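Local coordinates for bifunctional protein PutA (Bradyrhizobium diazoefficiens, PDB 6BSN) that probably oxidizes proline to glutamate in two steps, using an FAD-dependent proline dehydrogenase and an NAD-dependent aldehyde dehydrogenase joined in one chain, at residues A207-D212 against V446-D451; K239-H244 against D280-D285; L311-Y316 against V340-G345; D451-L456 against T772-Q777. The protein carries 1 engineered substitution. All coordinates share one frame; numbering follows the deposited sequence.

Interaction 1: A207-D212 against V446-D451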
# COMPACT_ATOMS: atom_id res chain seq x y z
N ALA A 207 -43.50 -32.29 27.16
CA ALA A 207 -42.64 -33.33 27.71
C ALA A 207 -43.36 -34.67 27.76
O ALA A 207 -42.74 -35.71 27.51
CB ALA A 207 -42.15 -32.93 29.10
N ARG A 208 -44.66 -34.66 28.11
CA ARG A 208 -45.47 -35.89 28.10
C ARG A 208 -45.65 -36.42 26.69
O ARG A 208 -45.60 -37.63 26.45
CB ARG A 208 -46.83 -35.64 28.76
CG ARG A 208 -46.75 -35.22 30.23
CD ARG A 208 -48.09 -35.37 30.97
NE ARG A 208 -49.11 -34.48 30.44
CZ ARG A 208 -49.24 -33.20 30.79
NH1 ARG A 208 -48.40 -32.67 31.68
NH2 ARG A 208 -50.20 -32.45 30.27
N ARG A 209 -45.90 -35.52 25.73
CA ARG A 209 -46.12 -35.96 24.36
C ARG A 209 -44.86 -36.62 23.80
O ARG A 209 -44.94 -37.68 23.17
CB ARG A 209 -46.55 -34.76 23.51
CG ARG A 209 -46.46 -35.00 22.01
CD ARG A 209 -47.07 -33.85 21.21
NE ARG A 209 -46.28 -32.62 21.39
CZ ARG A 209 -45.21 -32.29 20.68
NH1 ARG A 209 -44.77 -33.10 19.70
NH2 ARG A 209 -44.59 -31.14 20.93
N TYR A 210 -43.68 -36.03 24.04
CA TYR A 210 -42.46 -36.64 23.53
C TYR A 210 -42.19 -37.98 24.21
O TYR A 210 -41.74 -38.93 23.55
CB TYR A 210 -41.25 -35.71 23.72
CG TYR A 210 -41.28 -34.52 22.79
CD1 TYR A 210 -41.30 -33.23 23.30
CD2 TYR A 210 -41.31 -34.69 21.41
CE1 TYR A 210 -41.33 -32.15 22.46
CE2 TYR A 210 -41.35 -33.62 20.56
CZ TYR A 210 -41.35 -32.34 21.09
OH TYR A 210 -41.37 -31.25 20.26
N PHE A 211 -42.44 -38.07 25.53
CA PHE A 211 -42.34 -39.35 26.23
C PHE A 211 -43.23 -40.40 25.57
O PHE A 211 -42.80 -41.55 25.35
CB PHE A 211 -42.68 -39.21 27.72
CG PHE A 211 -42.72 -40.55 28.45
CD1 PHE A 211 -43.86 -41.37 28.40
CD2 PHE A 211 -41.62 -41.01 29.16
CE1 PHE A 211 -43.89 -42.62 29.03
CE2 PHE A 211 -41.66 -42.26 29.81
CZ PHE A 211 -42.79 -43.07 29.74
N ASP A 212 -44.49 -40.04 25.29
CA ASP A 212 -45.43 -40.99 24.67
C ASP A 212 -45.02 -41.35 23.26
O ASP A 212 -45.07 -42.52 22.88
CB ASP A 212 -46.85 -40.45 24.66
CG ASP A 212 -47.42 -40.30 26.04
OD1 ASP A 212 -46.93 -41.00 26.94
OD2 ASP A 212 -48.37 -39.51 26.21
N VAL A 446 -37.96 -39.70 12.41
CA VAL A 446 -39.35 -40.13 12.62
C VAL A 446 -39.99 -39.15 13.59
O VAL A 446 -39.41 -38.86 14.64
CB VAL A 446 -39.44 -41.57 13.16
CG1 VAL A 446 -40.91 -42.00 13.33
CG2 VAL A 446 -38.74 -42.57 12.24
N GLY A 447 -41.15 -38.61 13.21
CA GLY A 447 -41.89 -37.76 14.13
C GLY A 447 -43.01 -37.00 13.44
O GLY A 447 -43.29 -37.19 12.26
N SER A 448 -43.60 -36.08 14.19
CA SER A 448 -44.72 -35.32 13.67
C SER A 448 -44.30 -33.97 13.06
O SER A 448 -43.21 -33.44 13.31
CB SER A 448 -45.75 -35.10 14.78
OG SER A 448 -45.14 -34.38 15.83
N HIS A 449 -45.20 -33.42 12.24
CA HIS A 449 -44.95 -32.18 11.52
C HIS A 449 -44.57 -31.03 12.46
O HIS A 449 -43.76 -30.16 12.11
CB HIS A 449 -46.19 -31.78 10.71
CG HIS A 449 -46.49 -32.70 9.56
ND1 HIS A 449 -47.78 -33.06 9.22
CD2 HIS A 449 -45.68 -33.32 8.67
CE1 HIS A 449 -47.75 -33.88 8.18
NE2 HIS A 449 -46.48 -34.04 7.82
N ARG A 450 -45.18 -30.98 13.65
CA ARG A 450 -44.87 -29.87 14.56
C ARG A 450 -43.41 -29.89 15.02
O ARG A 450 -42.95 -28.90 15.59
CB ARG A 450 -45.81 -29.92 15.76
CG ARG A 450 -45.63 -31.17 16.62
CD ARG A 450 -46.84 -31.43 17.51
NE ARG A 450 -47.00 -30.39 18.52
CZ ARG A 450 -48.09 -30.28 19.28
NH1 ARG A 450 -49.09 -31.14 19.12
NH2 ARG A 450 -48.16 -29.32 20.20
N ASP A 451 -42.67 -30.97 14.76
CA ASP A 451 -41.26 -31.07 15.12
C ASP A 451 -40.33 -30.99 13.92
O ASP A 451 -39.10 -30.98 14.10
CB ASP A 451 -41.03 -32.37 15.90
CG ASP A 451 -41.81 -32.39 17.22
OD1 ASP A 451 -41.80 -31.36 17.91
OD2 ASP A 451 -42.43 -33.42 17.55

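Interaction 2: K239-H244 against D280-D285. With FDA (dihydroflavine-adenine dinucleotide), chain C.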
# COMPACT_ATOMS: atom_id res chain seq x y z
N LYS A 239 -33.74 -37.31 22.94
CA LYS A 239 -33.11 -36.10 23.46
C LYS A 239 -33.64 -35.79 24.85
O LYS A 239 -34.86 -35.74 25.06
CB LYS A 239 -33.36 -34.91 22.53
CG LYS A 239 -32.45 -34.85 21.32
CD LYS A 239 -32.75 -33.61 20.50
CE LYS A 239 -31.87 -33.60 19.25
NZ LYS A 239 -31.74 -34.96 18.64
N LEU A 240 -32.73 -35.59 25.81
CA LEU A 240 -33.16 -35.21 27.16
C LEU A 240 -33.95 -33.91 27.16
O LEU A 240 -34.87 -33.73 27.97
CB LEU A 240 -31.95 -35.09 28.08
CG LEU A 240 -31.16 -36.37 28.31
CD1 LEU A 240 -30.12 -36.18 29.41
CD2 LEU A 240 -32.09 -37.56 28.64
N SER A 241 -33.61 -32.96 26.27
CA SER A 241 -34.37 -31.70 26.28
C SER A 241 -35.82 -31.89 25.85
O SER A 241 -36.67 -31.06 26.19
CB SER A 241 -33.69 -30.64 25.40
OG SER A 241 -33.80 -30.92 24.00
N ALA A 242 -36.13 -32.95 25.10
CA ALA A 242 -37.52 -33.22 24.75
C ALA A 242 -38.33 -33.72 25.94
O ALA A 242 -39.56 -33.63 25.92
CB ALA A 242 -37.61 -34.25 23.62
N LEU A 243 -37.67 -34.26 26.95
CA LEU A 243 -38.36 -34.94 28.03
C LEU A 243 -38.53 -34.08 29.26
O LEU A 243 -39.08 -34.55 30.26
CB LEU A 243 -37.61 -36.21 28.40
CG LEU A 243 -37.59 -37.25 27.29
CD1 LEU A 243 -36.56 -38.33 27.62
CD2 LEU A 243 -39.00 -37.81 27.17
N HIS A 244 -38.10 -32.83 29.21
CA HIS A 244 -38.20 -31.95 30.36
C HIS A 244 -38.25 -30.50 29.89
O HIS A 244 -37.44 -30.10 29.05
CB HIS A 244 -37.04 -32.18 31.32
CG HIS A 244 -37.24 -31.55 32.65
ND1 HIS A 244 -37.02 -30.21 32.88
CD2 HIS A 244 -37.69 -32.07 33.82
CE1 HIS A 244 -37.30 -29.93 34.14
NE2 HIS A 244 -37.71 -31.04 34.74
N ASP A 280 -29.06 -38.76 22.81
CA ASP A 280 -28.36 -37.83 21.95
C ASP A 280 -27.60 -36.79 22.78
O ASP A 280 -27.91 -36.53 23.95
CB ASP A 280 -29.35 -37.14 21.02
CG ASP A 280 -29.87 -38.07 19.91
OD1 ASP A 280 -29.37 -39.21 19.76
OD2 ASP A 280 -30.79 -37.64 19.18
N ALA A 281 -26.57 -36.21 22.18
CA ALA A 281 -25.81 -35.14 22.81
C ALA A 281 -26.25 -33.81 22.23
O ALA A 281 -26.44 -33.67 21.02
CB ALA A 281 -24.30 -35.32 22.62
N GLU A 282 -26.44 -32.83 23.11
CA GLU A 282 -26.98 -31.55 22.69
C GLU A 282 -25.93 -30.47 22.98
O GLU A 282 -24.73 -30.73 22.82
CB GLU A 282 -28.32 -31.30 23.39
CG GLU A 282 -29.32 -32.48 23.14
CD GLU A 282 -30.71 -32.23 23.68
OE1 GLU A 282 -31.40 -31.36 23.11
OE2 GLU A 282 -31.10 -32.92 24.67
N GLU A 283 -26.35 -29.28 23.40
CA GLU A 283 -25.42 -28.16 23.51
C GLU A 283 -24.38 -28.40 24.60
O GLU A 283 -24.56 -29.21 25.51
CB GLU A 283 -26.17 -26.86 23.79
CG GLU A 283 -27.16 -26.46 22.70
CD GLU A 283 -28.57 -27.08 22.89
OE1 GLU A 283 -29.49 -26.55 22.24
OE2 GLU A 283 -28.76 -28.06 23.65
N ALA A 284 -23.27 -27.66 24.50
CA ALA A 284 -22.18 -27.88 25.44
C ALA A 284 -22.56 -27.50 26.87
O ALA A 284 -22.08 -28.14 27.82
CB ALA A 284 -20.93 -27.11 24.99
N ASP A 285 -23.42 -26.49 27.06
CA ASP A 285 -23.78 -26.14 28.44
C ASP A 285 -24.75 -27.14 29.07
O ASP A 285 -25.11 -26.97 30.24
CB ASP A 285 -24.37 -24.71 28.51
CG ASP A 285 -25.75 -24.59 27.84
OD1 ASP A 285 -26.22 -25.58 27.26
OD2 ASP A 285 -26.36 -23.49 27.88
PA FDA C . -17.98 -33.71 8.24
O1A FDA C . -18.10 -32.87 6.93
O2A FDA C . -16.86 -34.56 8.45
O5B FDA C . -17.82 -32.97 9.51
C5B FDA C . -18.68 -31.87 9.78
C4B FDA C . -18.53 -31.44 11.23
O4B FDA C . -17.29 -30.84 11.49
C3B FDA C . -19.52 -30.43 11.72
O3B FDA C . -20.73 -31.01 11.99
C2B FDA C . -18.86 -29.91 12.93
O2B FDA C . -19.10 -30.74 14.01
C1B FDA C . -17.42 -29.94 12.55
N9A FDA C . -16.89 -28.65 12.14
C8A FDA C . -17.21 -27.90 11.02
N7A FDA C . -16.50 -26.78 11.02
C5A FDA C . -15.68 -26.76 12.15
C6A FDA C . -14.76 -25.87 12.67
N6A FDA C . -14.46 -24.65 11.98
N1A FDA C . -14.12 -26.15 13.81
C2A FDA C . -14.36 -27.29 14.50
N3A FDA C . -15.27 -28.18 14.01
C4A FDA C . -15.92 -27.95 12.87
N1 FDA C . -24.53 -34.52 16.46
C2 FDA C . -24.63 -34.12 17.83
O2 FDA C . -24.07 -32.92 18.18
N3 FDA C . -25.30 -34.95 18.77
C4 FDA C . -25.86 -36.17 18.35
O4 FDA C . -26.50 -36.99 19.24
C4X FDA C . -25.74 -36.59 16.92
N5 FDA C . -26.34 -37.81 16.48
C5X FDA C . -26.04 -38.28 15.14
C6 FDA C . -26.49 -39.65 14.73
C7 FDA C . -26.12 -40.12 13.44
C7M FDA C . -26.57 -41.49 13.02
C8 FDA C . -25.34 -39.31 12.55
C8M FDA C . -24.94 -39.78 11.18
C9 FDA C . -24.92 -38.02 12.95
C9A FDA C . -25.30 -37.51 14.29
N10 FDA C . -24.94 -36.15 14.66
C10 FDA C . -25.09 -35.78 16.03
C1' FDA C . -24.47 -35.15 13.68
C2' FDA C . -22.95 -35.08 13.67
O2' FDA C . -22.49 -34.57 14.87
C3' FDA C . -22.45 -34.22 12.53
O3' FDA C . -23.01 -32.99 12.69
C4' FDA C . -22.80 -34.69 11.11
O4' FDA C . -22.94 -36.07 11.06
C5' FDA C . -21.71 -34.28 10.12
O5' FDA C . -20.44 -34.74 10.54
P FDA C . -19.50 -35.69 9.65
O1P FDA C . -18.45 -36.60 10.37
O2P FDA C . -20.60 -36.41 8.79
O3P FDA C . -19.12 -34.66 8.44
O HOH W 1 -29.79 -35.06 25.32

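Interaction 3: L311-Y316 against V340-G345. With FDA (dihydroflavine-adenine dinucleotide), chain C.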
# COMPACT_ATOMS: atom_id res chain seq x y z
N LEU A 311 -25.23 -43.52 24.80
CA LEU A 311 -25.27 -42.08 24.62
C LEU A 311 -24.36 -41.69 23.47
O LEU A 311 -23.47 -42.46 23.07
CB LEU A 311 -24.84 -41.36 25.89
CG LEU A 311 -23.33 -41.23 26.09
CD1 LEU A 311 -23.04 -40.22 27.21
CD2 LEU A 311 -22.66 -42.55 26.37
N ALA A 312 -24.59 -40.50 22.91
CA ALA A 312 -23.66 -39.92 21.95
C ALA A 312 -22.68 -38.99 22.65
O ALA A 312 -23.03 -38.31 23.62
CB ALA A 312 -24.38 -39.16 20.83
N ILE A 313 -21.45 -38.95 22.12
CA ILE A 313 -20.36 -38.10 22.58
C ILE A 313 -19.84 -37.30 21.38
O ILE A 313 -19.54 -37.88 20.33
CB ILE A 313 -19.21 -38.93 23.19
CG1 ILE A 313 -19.74 -39.78 24.35
CG2 ILE A 313 -18.08 -38.03 23.68
CD1 ILE A 313 -18.69 -40.75 24.91
N GLN A 314 -19.70 -35.99 21.55
CA GLN A 314 -19.35 -35.07 20.47
C GLN A 314 -17.84 -34.81 20.46
O GLN A 314 -17.31 -34.15 21.36
CB GLN A 314 -20.11 -33.76 20.63
CG GLN A 314 -21.61 -33.94 20.60
CD GLN A 314 -22.34 -32.89 21.40
OE1 GLN A 314 -21.92 -32.55 22.51
NE2 GLN A 314 -23.44 -32.36 20.84
N ALA A 315 -17.16 -35.28 19.41
CA ALA A 315 -15.71 -35.12 19.32
C ALA A 315 -15.28 -33.68 19.14
O ALA A 315 -14.12 -33.36 19.43
CB ALA A 315 -15.14 -35.97 18.19
N TYR A 316 -16.16 -32.78 18.67
CA TYR A 316 -15.70 -31.41 18.51
C TYR A 316 -15.53 -30.69 19.83
O TYR A 316 -15.10 -29.53 19.83
CB TYR A 316 -16.61 -30.61 17.55
CG TYR A 316 -18.03 -30.22 17.97
CD1 TYR A 316 -18.58 -30.60 19.20
CD2 TYR A 316 -18.82 -29.45 17.11
CE1 TYR A 316 -19.89 -30.22 19.55
CE2 TYR A 316 -20.12 -29.07 17.45
CZ TYR A 316 -20.65 -29.47 18.67
OH TYR A 316 -21.95 -29.10 19.02
N VAL A 340 -22.00 -46.83 22.55
CA VAL A 340 -21.59 -45.43 22.69
C VAL A 340 -21.34 -44.86 21.30
O VAL A 340 -20.48 -45.37 20.57
CB VAL A 340 -20.34 -45.33 23.58
CG1 VAL A 340 -19.78 -43.91 23.63
CG2 VAL A 340 -20.71 -45.85 24.94
N ARG A 341 -22.08 -43.82 20.94
CA ARG A 341 -22.01 -43.23 19.61
C ARG A 341 -21.06 -42.04 19.61
O ARG A 341 -21.22 -41.10 20.40
CB ARG A 341 -23.39 -42.77 19.13
CG ARG A 341 -23.34 -42.11 17.75
CD ARG A 341 -24.58 -41.26 17.45
NE ARG A 341 -25.78 -42.07 17.56
CZ ARG A 341 -26.92 -41.62 18.06
NH1 ARG A 341 -27.04 -40.37 18.47
NH2 ARG A 341 -27.93 -42.45 18.13
N LEU A 342 -20.07 -42.06 18.71
CA LEU A 342 -19.15 -40.94 18.54
C LEU A 342 -19.57 -40.15 17.31
O LEU A 342 -19.62 -40.69 16.21
CB LEU A 342 -17.70 -41.42 18.41
CG LEU A 342 -16.65 -40.29 18.50
CD1 LEU A 342 -16.57 -39.68 19.93
CD2 LEU A 342 -15.28 -40.79 18.00
N VAL A 343 -19.89 -38.86 17.51
CA VAL A 343 -20.22 -37.94 16.43
C VAL A 343 -19.24 -36.77 16.48
O VAL A 343 -18.52 -36.58 17.46
CB VAL A 343 -21.66 -37.42 16.52
CG1 VAL A 343 -22.66 -38.57 16.59
CG2 VAL A 343 -21.80 -36.46 17.75
N LYS A 344 -19.24 -35.97 15.42
CA LYS A 344 -18.41 -34.77 15.53
C LYS A 344 -19.13 -33.68 16.31
O LYS A 344 -18.60 -33.18 17.31
CB LYS A 344 -17.95 -34.31 14.15
CG LYS A 344 -16.96 -35.36 13.56
CD LYS A 344 -16.46 -35.02 12.17
CE LYS A 344 -15.70 -36.20 11.61
NZ LYS A 344 -15.20 -35.93 10.25
N GLY A 345 -20.37 -33.37 15.93
CA GLY A 345 -21.14 -32.40 16.70
C GLY A 345 -22.02 -31.51 15.86
O GLY A 345 -21.55 -30.88 14.90
PA FDA C . -17.98 -33.71 8.24
O1A FDA C . -18.10 -32.87 6.93
O2A FDA C . -16.86 -34.56 8.45
O5B FDA C . -17.82 -32.97 9.51
C5B FDA C . -18.68 -31.87 9.78
C4B FDA C . -18.53 -31.44 11.23
O4B FDA C . -17.29 -30.84 11.49
C3B FDA C . -19.52 -30.43 11.72
O3B FDA C . -20.73 -31.01 11.99
C2B FDA C . -18.86 -29.91 12.93
O2B FDA C . -19.10 -30.74 14.01
C1B FDA C . -17.42 -29.94 12.55
N9A FDA C . -16.89 -28.65 12.14
C8A FDA C . -17.21 -27.90 11.02
N7A FDA C . -16.50 -26.78 11.02
C5A FDA C . -15.68 -26.76 12.15
C6A FDA C . -14.76 -25.87 12.67
N6A FDA C . -14.46 -24.65 11.98
N1A FDA C . -14.12 -26.15 13.81
C2A FDA C . -14.36 -27.29 14.50
N3A FDA C . -15.27 -28.18 14.01
C4A FDA C . -15.92 -27.95 12.87
N1 FDA C . -24.53 -34.52 16.46
C2 FDA C . -24.63 -34.12 17.83
O2 FDA C . -24.07 -32.92 18.18
N3 FDA C . -25.30 -34.95 18.77
C4 FDA C . -25.86 -36.17 18.35
O4 FDA C . -26.50 -36.99 19.24
C4X FDA C . -25.74 -36.59 16.92
N5 FDA C . -26.34 -37.81 16.48
C5X FDA C . -26.04 -38.28 15.14
C6 FDA C . -26.49 -39.65 14.73
C7 FDA C . -26.12 -40.12 13.44
C7M FDA C . -26.57 -41.49 13.02
C8 FDA C . -25.34 -39.31 12.55
C8M FDA C . -24.94 -39.78 11.18
C9 FDA C . -24.92 -38.02 12.95
C9A FDA C . -25.30 -37.51 14.29
N10 FDA C . -24.94 -36.15 14.66
C10 FDA C . -25.09 -35.78 16.03
C1' FDA C . -24.47 -35.15 13.68
C2' FDA C . -22.95 -35.08 13.67
O2' FDA C . -22.49 -34.57 14.87
C3' FDA C . -22.45 -34.22 12.53
O3' FDA C . -23.01 -32.99 12.69
C4' FDA C . -22.80 -34.69 11.11
O4' FDA C . -22.94 -36.07 11.06
C5' FDA C . -21.71 -34.28 10.12
O5' FDA C . -20.44 -34.74 10.54
P FDA C . -19.50 -35.69 9.65
O1P FDA C . -18.45 -36.60 10.37
O2P FDA C . -20.60 -36.41 8.79
O3P FDA C . -19.12 -34.66 8.44

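Interaction 4: D451-L456 against T772-Q777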
# COMPACT_ATOMS: atom_id res chain seq x y z
N ASP A 451 -42.67 -30.97 14.76
CA ASP A 451 -41.26 -31.07 15.12
C ASP A 451 -40.33 -30.99 13.92
O ASP A 451 -39.10 -30.98 14.10
CB ASP A 451 -41.03 -32.37 15.90
CG ASP A 451 -41.81 -32.39 17.22
OD1 ASP A 451 -41.80 -31.36 17.91
OD2 ASP A 451 -42.43 -33.42 17.55
N LEU A 452 -40.87 -30.88 12.71
CA LEU A 452 -40.05 -30.91 11.51
C LEU A 452 -39.21 -29.65 11.36
O LEU A 452 -38.02 -29.74 11.07
CB LEU A 452 -40.93 -31.09 10.27
CG LEU A 452 -40.16 -31.03 8.95
CD1 LEU A 452 -39.13 -32.13 8.93
CD2 LEU A 452 -41.12 -31.17 7.78
N LEU A 453 -39.83 -28.47 11.49
CA LEU A 453 -39.11 -27.22 11.26
C LEU A 453 -37.84 -27.12 12.09
O LEU A 453 -36.75 -26.85 11.57
CB LEU A 453 -40.01 -26.02 11.56
CG LEU A 453 -40.72 -25.24 10.47
CD1 LEU A 453 -41.26 -23.95 11.09
CD2 LEU A 453 -39.83 -24.95 9.27
N ALA A 454 -37.96 -27.33 13.41
CA ALA A 454 -36.78 -27.20 14.25
C ALA A 454 -35.69 -28.16 13.79
O ALA A 454 -34.51 -27.79 13.75
CB ALA A 454 -37.14 -27.41 15.72
N TYR A 455 -36.07 -29.39 13.44
CA TYR A 455 -35.11 -30.38 12.91
C TYR A 455 -34.51 -29.94 11.58
O TYR A 455 -33.30 -30.08 11.36
CB TYR A 455 -35.80 -31.73 12.76
CG TYR A 455 -34.88 -32.87 12.36
CD1 TYR A 455 -34.11 -33.56 13.30
CD2 TYR A 455 -34.80 -33.29 11.03
CE1 TYR A 455 -33.27 -34.62 12.93
CE2 TYR A 455 -33.96 -34.35 10.65
CZ TYR A 455 -33.20 -35.01 11.60
OH TYR A 455 -32.39 -36.05 11.20
N LEU A 456 -35.35 -29.48 10.63
CA LEU A 456 -34.85 -29.10 9.31
C LEU A 456 -33.82 -27.98 9.39
O LEU A 456 -32.83 -27.98 8.65
CB LEU A 456 -36.00 -28.68 8.40
CG LEU A 456 -36.75 -29.79 7.69
CD1 LEU A 456 -37.86 -29.21 6.85
CD2 LEU A 456 -35.78 -30.63 6.87
N THR A 772 -44.64 -18.16 9.30
CA THR A 772 -43.38 -18.77 8.89
C THR A 772 -42.37 -18.85 10.02
O THR A 772 -41.34 -19.52 9.87
CB THR A 772 -42.73 -18.02 7.71
OG1 THR A 772 -42.32 -16.70 8.11
CG2 THR A 772 -43.67 -17.96 6.50
N ALA A 773 -42.63 -18.21 11.16
CA ALA A 773 -41.69 -18.30 12.27
C ALA A 773 -41.81 -19.66 12.97
O ALA A 773 -42.88 -20.27 13.00
CB ALA A 773 -41.95 -17.18 13.29
N LEU A 774 -40.72 -20.10 13.54
CA LEU A 774 -40.69 -21.33 14.33
C LEU A 774 -41.43 -21.11 15.64
O LEU A 774 -40.94 -20.35 16.49
CB LEU A 774 -39.24 -21.73 14.57
CG LEU A 774 -38.93 -23.12 15.12
CD1 LEU A 774 -39.77 -24.13 14.41
CD2 LEU A 774 -37.46 -23.45 14.94
N PRO A 775 -42.59 -21.75 15.87
CA PRO A 775 -43.36 -21.44 17.09
C PRO A 775 -42.60 -21.66 18.39
O PRO A 775 -42.80 -20.90 19.34
CB PRO A 775 -44.59 -22.37 16.99
CG PRO A 775 -44.71 -22.67 15.51
CD PRO A 775 -43.27 -22.74 15.02
N GLU A 776 -41.68 -22.62 18.45
CA GLU A 776 -40.95 -22.79 19.69
C GLU A 776 -39.89 -21.72 19.90
O GLU A 776 -39.52 -21.46 21.04
CB GLU A 776 -40.32 -24.19 19.77
CG GLU A 776 -39.63 -24.65 18.51
CD GLU A 776 -40.56 -25.48 17.61
OE1 GLU A 776 -41.55 -24.93 17.09
OE2 GLU A 776 -40.27 -26.69 17.43
N GLN A 777 -39.42 -21.06 18.83
CA GLN A 777 -38.50 -19.95 19.03
C GLN A 777 -39.23 -18.66 19.38
O GLN A 777 -38.74 -17.88 20.21
CB GLN A 777 -37.61 -19.77 17.80
CG GLN A 777 -36.63 -20.95 17.56
CD GLN A 777 -35.65 -21.18 18.73
OE1 GLN A 777 -35.32 -20.26 19.48
NE2 GLN A 777 -35.17 -22.42 18.86
O HOH W 2 -42.14 -28.48 18.53
O HOH W 3 -40.28 -27.82 14.74

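Interaction 1: A207-D212 against V446-D451
The guanidinium of R209 lies flat on that of R450, with centres 3.8 Å apart and planes 13° from parallel. NE of R450 sits over the middle of the R209 group, 3.4 Å from CZ of R209. The carboxylate of D451 meets the R209 guanidinium at its edge, and it also stands at the edge of the Y210 ring. One face of the Y210 ring is met near its rim by CZ of R209. NH1 of R209 makes a salt bridge to OD2 of D451 at 3.2 Å, nearly in the guanidinium plane and on the syn side of the oxygen. NH2 of R209 makes a salt bridge to D206 and a weak bond to the Y210 hydroxyl. The two stacked arginines carry like charge, and D451 and D206 probably offset part of it. Helix 204-223 brings R209 and Y210; it follows strand 193-196 of the proline dehydrogenase barrel. R450 and D451 come just after strand 440-448, which pairs with strand 193-196 in the parallel sheet of this TIM-barrel-like domain. R209 reaches across with CG anti to its backbone nitrogen (chi1 165°), and a bend at chi3 then turns its end onto R450. The Y210 hydroxyl donates to OD1 of D451; the modelled separation is very short and its exact value is doubtful.

Interaction 2: K239-H244 against D280-D285
In the loops that follow two neighbouring strands of the proline dehydrogenase barrel, beside the flavin, K239 meets D280 and S241 meets E282. NZ of K239 makes a salt bridge to OD2 of D280 at 2.9 Å, using the anti lone pair of that oxygen. The other oxygen of D280, OD1, is taken by S237 and R341. The E282 carboxylate is gripped at both oxygens on their syn lone pairs. OG of S241 donates to OE1 of E282 at 2.6 Å, and the backbone N of S241 donates to OE2 of E282 at 3.0 Å with an angle of 162° at the hydrogen. E282 gets there with its chain extended beyond CG (chi2 -174°). A water accepts from the N of L240 and donates to OE2 of E282 at 2.6 Å and to the O of D280. It adds a water-mediated link to the three direct bonds. These bonds fix E282's rotation and satisfy a buried carboxylate. Between D280 and E282 the backbone of A281 pairs with the flavin through two hydrogen bonds: its N donates to O4 of the cofactor at 3.0 Å, and its O accepts from the cofactor N3 at 2.8 Å. The loop 239-244 leads from strand 235-238 to helix 252-272. The loop 280-285 leads from strand 276-279 to helix 287-298. L240 packs between these two helices, and A242 and L243 touch helix 204-223.

Interaction 3: L311-Y316 against V340-G345
The ring of Y316 lies over G345, whose CA sits 3.5 Å from the ring centroid and 11° off the normal, a CH-pi contact on the face. Y316 comes there because CG stands between its backbone N and carbonyl carbon (chi1 70°), which turns the ring back over the other segment. Its N bonds to the O of K344 at 2.8 Å, and its hydroxyl accepts from Y347. With the ring cut back to an alanine, G345 would probably lose its aromatic cover and the N of Y347 its hydroxyl partner, setting that loop freer to move beside the cofactor ribose. Q314 and V343 run alongside each other toward the flavin, CG of Q314 being 3.8 Å from CG2 of V343. From there NE2 of Q314 donates to the flavin O2 at 2.8 Å, and V343 packs its methyls against the flavin rings. C6 of the flavin lies over one face of the R341 guanidinium, toward its rim, with O4 at the edge; S237 and D280 hold this group. The strands 309-314 and 338-343 run parallel and, with helix 320-333, form a beta-alpha-beta unit of the barrel. Four backbone bonds tie 311-315 to 341-343; the one from A315 N to V343 O is nearly straight at 177°. On the opposite face CD1 of I313 touches CG1 of V340 at 3.6 Å, next to helix 320-333. K344 turns away and sends NZ to O2A of the cofactor at 2.8 Å and to D373, while the O of G345 accepts from the ribose hydroxyl O2B at 2.6 Å.

Interaction 4: D451-L456 against T772-Q777
L774 lays its two methyls on L453 and A454, an apolar contact in which it packs against helix 452-464. CD1 of L774 presses on CB of L453 at 3.4 Å, closer than usual for two carbons, and also lies 3.6 Å from CD1 of L453. CD2 of L774 rests on A454, 4.0 Å from CB of A454. L774 has CG anti to its backbone N (chi1 -167°), which carries both methyls across, and the side chains of L453 and L774 run antiparallel, alongside each other. Cutting L774 back to an alanine removes both methyls and would probably leave a gap between helix 452-464 and the start of helix 775-787. L453 also packs on helices 71-85 and 106-118, so it is held from several sides.

Polar contact is carried by water. No direct hydrogen bond crosses the pair of segments. One water accepts from N of A454 at 2.7 Å and donates to OE2 of E776 at 2.9 Å. That N belongs to the first turn of its helix. A second water lies between OD1 of D451 and OE2 of E776, two acids whose oxygens are 4.9 Å apart. E776 is bent at chi2 (-94°), which folds its carboxylate back toward these waters. OE2 of E776 also touches CB of A454 at 3.6 Å.

L774 is the N-cap residue of helix 775-787. The contact thus joins the helix after the last barrel strand of the proline dehydrogenase domain to the start of a helix in the aldehyde dehydrogenase domain, an interdomain contact of this bifunctional protein.

How the interactions relate
From the N terminus, 207-212 opens the long loop that interaction 1 closes at 446-451. Interactions 2 and 3 nest inside that loop, one after the other, and none of the contacts cross. Interaction 2 ties two loops after successive barrel strands. Interaction 3 follows, pairing the next two strands. These two touch directly, through the salt bridge of D280 with R341 and the probable bond from Q314 to E282, and both line the flavin. Interactions 1 and 2 touch through Y210 and A242. Interaction 4 starts at D451, shared with interaction 1, and closes at 772-777, more than 300 residues later, tying the barrel to the aldehyde dehydrogenase part.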